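Local coordinates for sigma-C capsid protein (Avian reovirus, PDB 2VRS) that forms the homotrimeric fibre by which avian reovirus attaches to host cells, here as a C-terminal fragment with the head domain, and induces apoptosis, at residues 85-90 with 112-117; 63-68 with 145-150; 99-104 with 201-206. All coordinates share one frame; numbering follows the deposited sequence.

Contact 1: 85-90 with 112-117; sequences FRWMAR and TDYMMS
The phenolic oxygen Tyr114 OH rests against the edge of the Trp87 indole, near the plane of that ring, and is 3.8 Å from both Trp87 CZ3 and Trp87 CH2. The approach is packing: the polar end of the indole faces elsewhere, where NE1 donates to the main-chain oxygen of Asp134. Beside the hydroxyl, Trp87 CZ3 also reaches Tyr114 CZ at 3.8 Å, and the benzene half of the indole thus points its edge at the tyrosine face. The two planes stand 74° apart with centroids separated by 5.7 Å, an edge-to-face pair offset toward the hydroxyl end of the phenol. Trp87 achieves this by carrying CG roughly opposite its own backbone N (chi1 -155°), which carries the indole over toward strand 112-117. Strands 85-90 and 112-117 are next-but-one neighbours in the curled antiparallel sheet of the C-terminal beta-barrel domain; strand 98-108 lies between them, hydrogen-bonded to both. Their axes pass 9.1 Å apart at 70°, and Trp87, Tyr114 and Met116 all point to the inner side of the sheet. Two smaller contacts fill in around the aromatic pair. Phe85 leans its CZ on Tyr114 CE1 at 4.3 Å, with the tyrosine carbon near the plane of the phenylalanine ring, while the edge of that ring also receives Trp87 CE3. Met116, extended beyond CG, lays its methyl CE 4.2 Å from Trp87 CE3, slanting to the indole. Phe133 of strand 128-134 meets the same indole edge-to-face and touches Met116, and Ile138 packs on both Phe85 and Trp87.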
ATOM      1  N   PHE C  85      25.876   7.590  -2.235  1.00 19.30           N
ATOM      2  CA  PHE C  85      26.714   8.275  -1.249  1.00 19.36           C
ATOM      3  C   PHE C  85      27.723   7.334  -0.595  1.00 21.51           C
ATOM      4  O   PHE C  85      27.703   6.116  -0.815  1.00 19.66           O
ATOM      5  CB  PHE C  85      25.823   8.976  -0.219  1.00 18.81           C
ATOM      6  CG  PHE C  85      24.787   8.066   0.423  1.00 16.87           C
ATOM      7  CD1 PHE C  85      25.115   7.319   1.556  1.00 18.62           C
ATOM      8  CD2 PHE C  85      23.488   7.986  -0.090  1.00 16.27           C
ATOM      9  CE1 PHE C  85      24.145   6.487   2.162  1.00 19.82           C
ATOM     10  CE2 PHE C  85      22.506   7.157   0.513  1.00 19.28           C
ATOM     11  CZ  PHE C  85      22.846   6.408   1.628  1.00 19.07           C
ATOM     12  N   ARG C  86      28.601   7.896   0.229  1.00 18.98           N
ATOM     13  CA  ARG C  86      29.550   7.111   0.998  1.00 19.28           C
ATOM     14  C   ARG C  86      29.167   7.077   2.476  1.00 16.76           C
ATOM     15  O   ARG C  86      28.710   8.082   3.039  1.00 21.26           O
ATOM     16  CB  ARG C  86      30.969   7.678   0.786  1.00 23.46           C
ATOM     17  CG  ARG C  86      31.401   7.627  -0.694  1.00 32.42           C
ATOM     18  CD  ARG C  86      31.865   6.233  -1.067  1.00 41.62           C
ATOM     19  NE  ARG C  86      33.321   6.082  -0.981  1.00 60.21           N
ATOM     20  CZ  ARG C  86      34.008   5.806   0.131  1.00 70.34           C
ATOM     21  NH1 ARG C  86      33.388   5.654   1.300  1.00 71.63           N
ATOM     22  NH2 ARG C  86      35.333   5.685   0.074  1.00 69.54           N
ATOM     23  N   TRP C  87      29.362   5.926   3.100  1.00 17.34           N
ATOM     24  CA  TRP C  87      28.928   5.769   4.505  1.00 17.70           C
ATOM     25  C   TRP C  87      30.040   5.098   5.273  1.00 21.50           C
ATOM     26  O   TRP C  87      30.492   4.003   4.891  1.00 19.99           O
ATOM     27  CB  TRP C  87      27.678   4.871   4.558  1.00 18.87           C
ATOM     28  CG  TRP C  87      26.807   5.075   5.731  1.00 21.26           C
ATOM     29  CD1 TRP C  87      27.167   5.570   6.956  1.00 22.73           C
ATOM     30  CD2 TRP C  87      25.406   4.769   5.808  1.00 18.00           C
ATOM     31  NE1 TRP C  87      26.063   5.596   7.803  1.00 18.85           N
ATOM     32  CE2 TRP C  87      24.970   5.129   7.108  1.00 21.34           C
ATOM     33  CE3 TRP C  87      24.463   4.247   4.884  1.00 19.14           C
ATOM     34  CZ2 TRP C  87      23.631   4.984   7.520  1.00 15.70           C
ATOM     35  CZ3 TRP C  87      23.117   4.096   5.302  1.00 18.71           C
ATOM     36  CH2 TRP C  87      22.715   4.477   6.597  1.00 21.03           C
ATOM     37  N   MET C  88      30.520   5.746   6.338  1.00 21.14           N
ATOM     38  CA  MET C  88      31.541   5.094   7.154  1.00 21.12           C
ATOM     39  C   MET C  88      30.808   4.260   8.181  1.00 19.99           C
ATOM     40  O   MET C  88      30.083   4.788   9.031  1.00 26.31           O
ATOM     41  CB  MET C  88      32.480   6.111   7.827  1.00 24.09           C
ATOM     42  CG  MET C  88      33.695   5.429   8.467  1.00 30.09           C
ATOM     43  SD  MET C  88      34.465   6.512   9.697  1.00 38.09           S
ATOM     44  CE  MET C  88      33.137   6.768  10.898  1.00 32.35           C
ATOM     45  N   ALA C  89      30.939   2.948   8.070  1.00 16.12           N
ATOM     46  CA  ALA C  89      30.300   2.078   9.015  1.00 18.51           C
ATOM     47  C   ALA C  89      31.275   1.808  10.166  1.00 18.54           C
ATOM     48  O   ALA C  89      32.478   1.645   9.951  1.00 19.67           O
ATOM     49  CB  ALA C  89      29.966   0.760   8.347  1.00 21.74           C
ATOM     50  N   ARG C  90      30.742   1.644  11.373  1.00 20.56           N
ATOM     51  CA  ARG C  90      31.607   1.504  12.532  1.00 17.96           C
ATOM     52  C   ARG C  90      31.554   0.145  13.143  1.00 20.89           C
ATOM     53  O   ARG C  90      30.497  -0.303  13.574  1.00 20.11           O
ATOM     54  CB  ARG C  90      31.208   2.551  13.580  1.00 16.47           C
ATOM     55  CG  ARG C  90      31.457   3.973  13.085  1.00 24.27           C
ATOM     56  CD  ARG C  90      30.908   4.886  14.174  1.00 23.22           C
ATOM     57  NE  ARG C  90      31.065   6.274  13.839  1.00 29.22           N
ATOM     58  CZ  ARG C  90      32.125   6.999  14.159  1.00 48.24           C
ATOM     59  NH1 ARG C  90      33.150   6.451  14.817  1.00 36.14           N
ATOM     60  NH2 ARG C  90      32.155   8.274  13.799  1.00 41.10           N
ATOM     61  N   THR C 112      12.956   1.656   0.753  1.00 12.45           N
ATOM     62  CA  THR C 112      14.333   2.040   0.427  1.00 14.22           C
ATOM     63  C   THR C 112      15.222   0.854   0.518  1.00 16.52           C
ATOM     64  O   THR C 112      15.325   0.234   1.581  1.00 14.44           O
ATOM     65  CB  THR C 112      14.842   3.186   1.337  1.00 13.00           C
ATOM     66  OG1 THR C 112      14.062   4.339   1.035  1.00 13.94           O
ATOM     67  CG2 THR C 112      16.299   3.437   1.115  1.00 14.05           C
ATOM     68  N   ASP C 113      15.815   0.502  -0.623  1.00 12.77           N
ATOM     69  CA  ASP C 113      16.679  -0.696  -0.688  1.00 14.16           C
ATOM     70  C   ASP C 113      18.103  -0.291  -0.790  1.00 14.00           C
ATOM     71  O   ASP C 113      18.438   0.512  -1.662  1.00 15.17           O
ATOM     72  CB  ASP C 113      16.252  -1.612  -1.852  1.00 13.88           C
ATOM     73  CG  ASP C 113      14.832  -2.186  -1.631  1.00 17.05           C
ATOM     74  OD1 ASP C 113      14.612  -2.722  -0.522  1.00 15.55           O
ATOM     75  OD2 ASP C 113      13.975  -2.094  -2.530  1.00 16.35           O
ATOM     76  N   TYR C 114      18.929  -0.798   0.138  1.00 15.25           N
ATOM     77  CA  TYR C 114      20.351  -0.464   0.173  1.00 12.43           C
ATOM     78  C   TYR C 114      21.196  -1.526  -0.513  1.00 14.03           C
ATOM     79  O   TYR C 114      21.065  -2.721  -0.255  1.00 16.58           O
ATOM     80  CB  TYR C 114      20.830  -0.401   1.630  1.00 15.70           C
ATOM     81  CG  TYR C 114      20.388   0.791   2.416  1.00 12.40           C
ATOM     82  CD1 TYR C 114      20.547   2.085   1.931  1.00 15.36           C
ATOM     83  CD2 TYR C 114      19.890   0.619   3.717  1.00 19.66           C
ATOM     84  CE1 TYR C 114      20.181   3.222   2.722  1.00 19.42           C
ATOM     85  CE2 TYR C 114      19.554   1.705   4.492  1.00 18.41           C
ATOM     86  CZ  TYR C 114      19.682   3.000   4.006  1.00 20.98           C
ATOM     87  OH  TYR C 114      19.333   4.052   4.830  1.00 18.65           O
ATOM     88  N   MET C 115      22.106  -1.068  -1.377  1.00 13.11           N
ATOM     89  CA  MET C 115      23.107  -1.952  -1.934  1.00 15.64           C
ATOM     90  C   MET C 115      24.452  -1.294  -1.607  1.00 15.93           C
ATOM     91  O   MET C 115      24.702  -0.195  -2.074  1.00 17.61           O
ATOM     92  CB  MET C 115      22.902  -2.032  -3.469  1.00 19.32           C
ATOM     93  CG  MET C 115      21.776  -2.946  -3.886  1.00 26.60           C
ATOM     94  SD  MET C 115      20.059  -2.315  -3.733  1.00 31.38           S
ATOM     95  CE  MET C 115      20.118  -0.670  -4.459  1.00 19.48           C
ATOM     96  N   MET C 116      25.302  -1.963  -0.825  1.00 16.70           N
ATOM     97  CA  MET C 116      26.584  -1.353  -0.385  1.00 16.63           C
ATOM     98  C   MET C 116      27.767  -2.248  -0.697  1.00 15.12           C
ATOM     99  O   MET C 116      27.685  -3.489  -0.597  1.00 16.59           O
ATOM    100  CB  MET C 116      26.579  -1.211   1.122  1.00 14.64           C
ATOM    101  CG  MET C 116      25.325  -0.509   1.673  1.00 14.18           C
ATOM    102  SD  MET C 116      25.556  -0.273   3.465  1.00 17.60           S
ATOM    103  CE  MET C 116      23.929   0.203   3.986  1.00 18.58           C
ATOM    104  N   SER C 117      28.880  -1.611  -1.059  1.00 17.65           N
ATOM    105  CA  SER C 117      30.096  -2.367  -1.262  1.00 17.62           C
ATOM    106  C   SER C 117      31.268  -1.581  -0.690  1.00 19.55           C
ATOM    107  O   SER C 117      31.228  -0.350  -0.571  1.00 20.23           O
ATOM    108  CB  SER C 117      30.312  -2.678  -2.751  1.00 20.06           C
ATOM    109  OG  SER C 117      30.457  -1.492  -3.485  1.00 29.25           O
TER

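Contact 2: 63-68 with 145-150; sequences DPYFCS and LARLVP
Tyr65 and Arg147 meet as two nearly parallel plates, the guanidinium of Arg147 lying flat on one face of the phenol ring with only 18° between the planes. Their centres are 4.3 Å apart, and the overlap is offset: Arg147 NH1 sits over the middle of the ring, whereas Tyr65 CD1 lies toward the rim of the guanidinium. This is a cation-pi stack, its closest approach being Arg147 NH1 to Tyr65 CE1 at 3.9 Å. The arginine gets there by folding twice, at chi2 (-85°) and chi3 (59°), which brings its plane round to face the tyrosine and places CD against the same ring carbon. A water ties the edges of the plates together, accepting from Arg147 NH1 at 2.8 Å in the guanidinium plane and standing 2.9 Å from Tyr65 OH. The other terminal nitrogen, Arg147 NH2, is bonded to Thr211 OG1, so both ends of the guanidinium help fix its rotation. On the tyrosine side an Asx turn shapes the backbone: Tyr65 N donates to Asp63 OD1 at 3.0 Å, from above the carboxylate plane, and the main-chain oxygen of Asp63 takes bonds from both Phe66 N and Cys67 N. Asp63 OD2 forms a salt bridge with Arg110 and a hydrogen bond with Thr74 of the third subunit; the Arg110 guanidinium lies close to that of Arg147, and the carboxylate probably offsets some of this like charge. Phe66 meets Phe66 of both other subunits, placing this turn at the trimer contact. The stack therefore joins the connection between strands 57-60 and 68-69, in the triple beta-spiral region, to the 3-10 turn 145-148, which packs against strands 81-92 and 98-108 of the C-terminal domain.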
ATOM      1  N   ASP C  63      -0.592  10.646   0.933  1.00 18.60           N
ATOM      2  CA  ASP C  63       0.863  10.767   0.926  1.00 17.21           C
ATOM      3  C   ASP C  63       1.317  10.240  -0.418  1.00 18.19           C
ATOM      4  O   ASP C  63       1.110   9.055  -0.661  1.00 15.67           O
ATOM      5  CB  ASP C  63       1.413   9.877   2.038  1.00 20.15           C
ATOM      6  CG  ASP C  63       2.918   9.592   1.901  1.00 17.90           C
ATOM      7  OD1 ASP C  63       3.602  10.307   1.151  1.00 20.01           O
ATOM      8  OD2 ASP C  63       3.371   8.639   2.572  1.00 19.30           O
ATOM      9  N   PRO C  64       1.935  11.086  -1.269  1.00 20.29           N
ATOM     10  CA  PRO C  64       2.327  10.675  -2.631  1.00 18.28           C
ATOM     11  C   PRO C  64       3.431   9.594  -2.690  1.00 16.56           C
ATOM     12  O   PRO C  64       3.599   8.956  -3.730  1.00 16.66           O
ATOM     13  CB  PRO C  64       2.820  11.974  -3.272  1.00 22.14           C
ATOM     14  CG  PRO C  64       3.325  12.765  -2.176  1.00 22.10           C
ATOM     15  CD  PRO C  64       2.311  12.495  -1.035  1.00 19.38           C
ATOM     16  N   TYR C  65       4.129   9.346  -1.590  1.00 17.03           N
ATOM     17  CA  TYR C  65       5.088   8.224  -1.522  1.00 17.53           C
ATOM     18  C   TYR C  65       4.379   6.904  -1.259  1.00 17.31           C
ATOM     19  O   TYR C  65       5.004   5.856  -1.365  1.00 16.78           O
ATOM     20  CB  TYR C  65       6.145   8.465  -0.451  1.00 16.03           C
ATOM     21  CG  TYR C  65       7.090   9.551  -0.883  1.00 18.33           C
ATOM     22  CD1 TYR C  65       8.182   9.235  -1.666  1.00 22.39           C
ATOM     23  CD2 TYR C  65       6.845  10.890  -0.565  1.00 25.38           C
ATOM     24  CE1 TYR C  65       9.030  10.230  -2.153  1.00 18.29           C
ATOM     25  CE2 TYR C  65       7.705  11.891  -1.017  1.00 28.73           C
ATOM     26  CZ  TYR C  65       8.787  11.547  -1.807  1.00 24.94           C
ATOM     27  OH  TYR C  65       9.670  12.499  -2.265  1.00 29.74           O
ATOM     28  N   PHE C  66       3.087   6.955  -0.927  1.00 16.77           N
ATOM     29  CA  PHE C  66       2.317   5.749  -0.651  1.00 16.47           C
ATOM     30  C   PHE C  66       1.174   5.521  -1.632  1.00 18.19           C
ATOM     31  O   PHE C  66       0.895   4.392  -2.042  1.00 16.78           O
ATOM     32  CB  PHE C  66       1.755   5.777   0.776  1.00 17.22           C
ATOM     33  CG  PHE C  66       0.899   4.562   1.109  1.00 13.89           C
ATOM     34  CD1 PHE C  66       1.492   3.291   1.150  1.00 14.64           C
ATOM     35  CD2 PHE C  66      -0.475   4.701   1.405  1.00 17.25           C
ATOM     36  CE1 PHE C  66       0.726   2.158   1.465  1.00 18.56           C
ATOM     37  CE2 PHE C  66      -1.251   3.542   1.721  1.00 20.85           C
ATOM     38  CZ  PHE C  66      -0.638   2.295   1.746  1.00 21.32           C
ATOM     39  N   CYS C  67       0.413   6.584  -1.930  1.00 15.88           N
ATOM     40  CA  CYS C  67      -0.780   6.364  -2.722  1.00 16.11           C
ATOM     41  C   CYS C  67      -1.097   7.617  -3.561  1.00 16.98           C
ATOM     42  O   CYS C  67      -0.468   8.686  -3.366  1.00 17.61           O
ATOM     43  CB  CYS C  67      -1.963   5.906  -1.844  1.00 16.91           C
ATOM     44  SG  CYS C  67      -2.474   7.231  -0.627  1.00 18.15           S
ATOM     45  N   SER C  68      -2.047   7.448  -4.487  1.00 16.24           N
ATOM     46  CA  SER C  68      -2.465   8.498  -5.415  1.00 18.57           C
ATOM     47  C   SER C  68      -3.830   8.143  -5.968  1.00 16.99           C
ATOM     48  O   SER C  68      -4.349   7.052  -5.733  1.00 19.94           O
ATOM     49  CB  SER C  68      -1.440   8.635  -6.552  1.00 18.43           C
ATOM     50  OG  SER C  68      -1.424   7.462  -7.325  1.00 18.26           O
ATOM     51  N   LEU C 145      16.731  13.235   3.155  1.00 30.57           N
ATOM     52  CA  LEU C 145      16.996  12.378   4.362  1.00 32.32           C
ATOM     53  C   LEU C 145      15.840  11.487   4.850  1.00 27.14           C
ATOM     54  O   LEU C 145      16.068  10.403   5.449  1.00 20.26           O
ATOM     55  CB  LEU C 145      17.544  13.211   5.530  1.00 37.35           C
ATOM     56  CG  LEU C 145      18.564  12.529   6.454  1.00 38.55           C
ATOM     57  CD1 LEU C 145      19.656  11.750   5.686  1.00 45.59           C
ATOM     58  CD2 LEU C 145      19.203  13.533   7.383  1.00 38.67           C
ATOM     59  N   ALA C 146      14.614  11.915   4.575  1.00 21.45           N
ATOM     60  CA  ALA C 146      13.441  11.197   5.034  1.00 23.12           C
ATOM     61  C   ALA C 146      13.425   9.791   4.454  1.00 22.29           C
ATOM     62  O   ALA C 146      12.890   8.885   5.068  1.00 21.23           O
ATOM     63  CB  ALA C 146      12.193  11.928   4.650  1.00 26.78           C
ATOM     64  N   ARG C 147      14.056   9.613   3.295  1.00 17.11           N
ATOM     65  CA  ARG C 147      14.039   8.262   2.624  1.00 20.26           C
ATOM     66  C   ARG C 147      14.993   7.268   3.274  1.00 17.88           C
ATOM     67  O   ARG C 147      15.042   6.108   2.839  1.00 17.10           O
ATOM     68  CB  ARG C 147      14.383   8.363   1.148  1.00 21.69           C
ATOM     69  CG  ARG C 147      13.484   9.344   0.349  1.00 20.90           C
ATOM     70  CD  ARG C 147      12.188   8.727  -0.152  1.00 22.39           C
ATOM     71  NE  ARG C 147      11.320   8.192   0.909  1.00 20.37           N
ATOM     72  CZ  ARG C 147      10.493   8.906   1.673  1.00 26.48           C
ATOM     73  NH1 ARG C 147      10.399  10.228   1.533  1.00 22.01           N
ATOM     74  NH2 ARG C 147       9.763   8.283   2.595  1.00 24.93           N
ATOM     75  N   LEU C 148      15.768   7.716   4.268  1.00 17.01           N
ATOM     76  CA  LEU C 148      16.789   6.868   4.892  1.00 18.20           C
ATOM     77  C   LEU C 148      16.433   6.591   6.342  1.00 19.90           C
ATOM     78  O   LEU C 148      17.235   6.055   7.111  1.00 19.54           O
ATOM     79  CB  LEU C 148      18.183   7.543   4.828  1.00 19.97           C
ATOM     80  CG  LEU C 148      18.654   7.972   3.428  1.00 20.92           C
ATOM     81  CD1 LEU C 148      20.061   8.565   3.505  1.00 23.06           C
ATOM     82  CD2 LEU C 148      18.580   6.793   2.458  1.00 18.24           C
ATOM     83  N   VAL C 149      15.241   7.033   6.724  1.00 15.52           N
ATOM     84  CA  VAL C 149      14.712   6.842   8.084  1.00 13.98           C
ATOM     85  C   VAL C 149      13.539   5.859   8.058  1.00 13.96           C
ATOM     86  O   VAL C 149      12.542   6.075   7.359  1.00 15.04           O
ATOM     87  CB  VAL C 149      14.220   8.201   8.716  1.00 15.12           C
ATOM     88  CG1 VAL C 149      13.694   7.947  10.121  1.00 18.76           C
ATOM     89  CG2 VAL C 149      15.390   9.203   8.793  1.00 20.62           C
ATOM     90  N   PRO C 150      13.655   4.757   8.824  1.00 16.30           N
ATOM     91  CA  PRO C 150      12.597   3.742   8.854  1.00 18.40           C
ATOM     92  C   PRO C 150      11.346   4.246   9.580  1.00 16.60           C
ATOM     93  O   PRO C 150      11.454   5.115  10.468  1.00 16.46           O
ATOM     94  CB  PRO C 150      13.220   2.614   9.671  1.00 17.10           C
ATOM     95  CG  PRO C 150      14.209   3.362  10.611  1.00 15.34           C
ATOM     96  CD  PRO C 150      14.787   4.410   9.709  1.00 17.24           C
TER
HETATM   97  O   HOH W   1      11.658  12.075  -0.201  1.00 28.88           O

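Contact 3: 99-104 with 201-206; sequences IDMTVN and RSLTVR
Met101 and Leu203 meet without any aromatic ring; the flat group at this contact is the main-chain carbonyl of Leu203, over one face of which lies the methyl of Met101. Met101 CE is 3.7 Å from Leu203 O and stands well above the carbonyl plane, a van der Waals approach. The same methyl touches Val205 CG2 at 4.2 Å, bridging two successive inward residues of strand 203-206. Two bends of the same sense (chi2 -56°, chi3 -71°) curl the methionine, and its sulfur is left alongside the leucine: Met101 SD lies 4.1 Å from Leu203 CD2. That branch of the leucine is shared, because Ile99 CG2 comes within 4.2 Å of Leu203 CD2. With CG opposite its backbone N and chi2 near 68°, Leu203 turns CD2 to where Ile99 and Met101 both meet it, while Met101 crosses both Leu203 and Val205 at about a right angle. All four residues are buried, and the packing is aliphatic and sulfur contact in the interior of the C-terminal beta-barrel. Strands 99-104 and 203-206 run in broadly the same direction, their axes 8.6 Å apart and inclined at 43°, as next-but-one strands with 111-119 between them. That middle strand adds Met116 and Ser118 to the surroundings of Met101. Farther across the interior, Phe133 and Leu131 of strand 128-134 pack on Met101 and Leu203 respectively, and strand 159-167, pairing with the far side of strand 198-210, brings Val163 against Leu203 and Val161 against Val205.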
ATOM      1  N   ILE C  99      34.914   1.103   8.191  1.00 22.56           N
ATOM      2  CA  ILE C  99      35.049   0.725   6.800  1.00 19.34           C
ATOM      3  C   ILE C  99      34.161   1.619   5.998  1.00 18.07           C
ATOM      4  O   ILE C  99      33.012   1.877   6.370  1.00 19.26           O
ATOM      5  CB  ILE C  99      34.771  -0.797   6.546  1.00 20.50           C
ATOM      6  CG1 ILE C  99      35.139  -1.191   5.080  1.00 22.04           C
ATOM      7  CG2 ILE C  99      33.327  -1.158   6.908  1.00 20.82           C
ATOM      8  CD1 ILE C  99      35.289  -2.693   4.880  1.00 22.96           C
ATOM      9  N   ASP C 100      34.729   2.143   4.918  1.00 21.25           N
ATOM     10  CA  ASP C 100      34.039   3.046   4.020  1.00 23.31           C
ATOM     11  C   ASP C 100      33.223   2.282   3.003  1.00 18.00           C
ATOM     12  O   ASP C 100      33.765   1.531   2.169  1.00 21.20           O
ATOM     13  CB  ASP C 100      35.058   3.928   3.299  1.00 25.18           C
ATOM     14  CG  ASP C 100      35.561   5.070   4.175  1.00 40.71           C
ATOM     15  OD1 ASP C 100      34.922   5.409   5.215  1.00 47.49           O
ATOM     16  OD2 ASP C 100      36.612   5.637   3.816  1.00 53.99           O
ATOM     17  N   MET C 101      31.913   2.474   3.078  1.00 17.87           N
ATOM     18  CA  MET C 101      30.983   1.818   2.156  1.00 18.47           C
ATOM     19  C   MET C 101      30.508   2.750   1.063  1.00 17.16           C
ATOM     20  O   MET C 101      30.081   3.881   1.311  1.00 20.59           O
ATOM     21  CB  MET C 101      29.728   1.319   2.917  1.00 14.81           C
ATOM     22  CG  MET C 101      30.028   0.390   4.096  1.00 17.82           C
ATOM     23  SD  MET C 101      31.017  -1.084   3.701  1.00 19.48           S
ATOM     24  CE  MET C 101      29.769  -2.016   2.765  1.00 17.33           C
ATOM     25  N   THR C 102      30.549   2.261  -0.176  1.00 18.61           N
ATOM     26  CA  THR C 102      29.857   2.930  -1.258  1.00 15.87           C
ATOM     27  C   THR C 102      28.415   2.417  -1.307  1.00 16.79           C
ATOM     28  O   THR C 102      28.163   1.207  -1.421  1.00 17.91           O
ATOM     29  CB  THR C 102      30.586   2.630  -2.580  1.00 22.02           C
ATOM     30  OG1 THR C 102      31.907   3.197  -2.469  1.00 22.81           O
ATOM     31  CG2 THR C 102      29.857   3.201  -3.785  1.00 26.06           C
ATOM     32  N   VAL C 103      27.477   3.344  -1.178  1.00 16.27           N
ATOM     33  CA  VAL C 103      26.058   2.948  -0.984  1.00 16.24           C
ATOM     34  C   VAL C 103      25.217   3.444  -2.143  1.00 21.85           C
ATOM     35  O   VAL C 103      25.302   4.606  -2.528  1.00 20.80           O
ATOM     36  CB  VAL C 103      25.440   3.528   0.324  1.00 19.20           C
ATOM     37  CG1 VAL C 103      23.949   3.127   0.423  1.00 20.13           C
ATOM     38  CG2 VAL C 103      26.233   3.073   1.579  1.00 18.30           C
ATOM     39  N   ASN C 104      24.392   2.553  -2.700  1.00 18.68           N
ATOM     40  CA  ASN C 104      23.294   2.958  -3.551  1.00 15.03           C
ATOM     41  C   ASN C 104      21.987   2.635  -2.826  1.00 17.15           C
ATOM     42  O   ASN C 104      21.795   1.505  -2.435  1.00 19.35           O
ATOM     43  CB  ASN C 104      23.297   2.160  -4.844  1.00 20.50           C
ATOM     44  CG  ASN C 104      24.326   2.662  -5.831  1.00 29.16           C
ATOM     45  OD1 ASN C 104      24.054   3.557  -6.623  1.00 44.73           O
ATOM     46  ND2 ASN C 104      25.483   2.076  -5.807  1.00 33.17           N
ATOM     47  N   ARG C 201      37.587  -8.199   3.728  1.00 21.71           N
ATOM     48  CA  ARG C 201      37.569  -7.104   2.771  1.00 21.05           C
ATOM     49  C   ARG C 201      36.495  -7.388   1.750  1.00 20.34           C
ATOM     50  O   ARG C 201      35.839  -8.441   1.811  1.00 18.71           O
ATOM     51  CB  ARG C 201      38.949  -6.952   2.093  1.00 22.90           C
ATOM     52  CG  ARG C 201      39.359  -8.197   1.289  1.00 26.71           C
ATOM     53  CD  ARG C 201      40.710  -8.046   0.564  1.00 29.01           C
ATOM     54  NE  ARG C 201      41.165  -9.335   0.041  1.00 31.78           N
ATOM     55  CZ  ARG C 201      41.044  -9.739  -1.211  1.00 44.68           C
ATOM     56  NH1 ARG C 201      40.484  -8.943  -2.125  1.00 41.64           N
ATOM     57  NH2 ARG C 201      41.507 -10.943  -1.545  1.00 45.14           N
ATOM     58  N   SER C 202      36.275  -6.446   0.826  1.00 17.98           N
ATOM     59  CA  SER C 202      35.238  -6.608  -0.220  1.00 21.79           C
ATOM     60  C   SER C 202      33.876  -6.921   0.420  1.00 22.29           C
ATOM     61  O   SER C 202      33.153  -7.843  -0.012  1.00 21.76           O
ATOM     62  CB  SER C 202      35.589  -7.743  -1.207  1.00 25.08           C
ATOM     63  OG  SER C 202      36.840  -7.473  -1.843  1.00 29.05           O
ATOM     64  N   LEU C 203      33.563  -6.173   1.469  1.00 19.72           N
ATOM     65  CA  LEU C 203      32.304  -6.390   2.189  1.00 18.13           C
ATOM     66  C   LEU C 203      31.159  -5.849   1.355  1.00 16.15           C
ATOM     67  O   LEU C 203      31.256  -4.749   0.793  1.00 17.96           O
ATOM     68  CB  LEU C 203      32.350  -5.681   3.562  1.00 20.95           C
ATOM     69  CG  LEU C 203      31.098  -5.690   4.452  1.00 20.71           C
ATOM     70  CD1 LEU C 203      30.723  -7.108   5.010  1.00 20.07           C
ATOM     71  CD2 LEU C 203      31.327  -4.676   5.612  1.00 21.38           C
ATOM     72  N   THR C 204      30.066  -6.615   1.221  1.00 16.54           N
ATOM     73  CA  THR C 204      28.867  -6.101   0.574  1.00 14.83           C
ATOM     74  C   THR C 204      27.740  -6.266   1.604  1.00 18.53           C
ATOM     75  O   THR C 204      27.761  -7.189   2.442  1.00 16.33           O
ATOM     76  CB  THR C 204      28.482  -6.891  -0.733  1.00 21.47           C
ATOM     77  OG1 THR C 204      28.141  -8.227  -0.369  1.00 25.35           O
ATOM     78  CG2 THR C 204      29.637  -6.893  -1.761  1.00 17.39           C
ATOM     79  N   VAL C 205      26.824  -5.308   1.610  1.00 16.04           N
ATOM     80  CA  VAL C 205      25.681  -5.351   2.543  1.00 16.00           C
ATOM     81  C   VAL C 205      24.459  -5.054   1.652  1.00 17.54           C
ATOM     82  O   VAL C 205      24.468  -4.091   0.863  1.00 18.12           O
ATOM     83  CB  VAL C 205      25.797  -4.241   3.633  1.00 21.01           C
ATOM     84  CG1 VAL C 205      24.515  -4.155   4.451  1.00 16.78           C
ATOM     85  CG2 VAL C 205      26.975  -4.514   4.611  1.00 18.84           C
ATOM     86  N   ARG C 206      23.452  -5.909   1.727  1.00 16.20           N
ATOM     87  CA  ARG C 206      22.190  -5.689   1.013  1.00 14.08           C
ATOM     88  C   ARG C 206      21.044  -5.871   2.001  1.00 13.47           C
ATOM     89  O   ARG C 206      20.955  -6.897   2.701  1.00 15.47           O
ATOM     90  CB  ARG C 206      22.026  -6.672  -0.148  1.00 20.55           C
ATOM     91  CG  ARG C 206      23.123  -6.546  -1.166  1.00 32.04           C
ATOM     92  CD  ARG C 206      22.697  -7.139  -2.492  1.00 51.74           C
ATOM     93  NE  ARG C 206      21.441  -6.567  -2.988  1.00 58.88           N
ATOM     94  CZ  ARG C 206      20.870  -6.936  -4.130  1.00 60.33           C
ATOM     95  NH1 ARG C 206      21.449  -7.864  -4.874  1.00 44.42           N
ATOM     96  NH2 ARG C 206      19.735  -6.384  -4.534  1.00 64.39           N
TER

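In the fold
After the N-terminal helix 3-38, the chain reaches 63-68, where contact 2 opens a loop that closes only at 145-150 and ties the triple beta-spiral region to the C-terminal domain. Contact 1 is nested within that loop, joining 85-90 to 112-117. Contact 3 starts inside both, at 99-104, and reaches 201-206 near the C terminus, so it crosses each of them. Strand 98-108 lies beside both strands of contact 1, whose centre is about 6 Å from that of contact 3, in one barrel core. Contact 2 touches contact 1 through Thr112 OG1 and Arg147 O, a probable hydrogen bond, and through Leu148 packing on Phe85 and Tyr114.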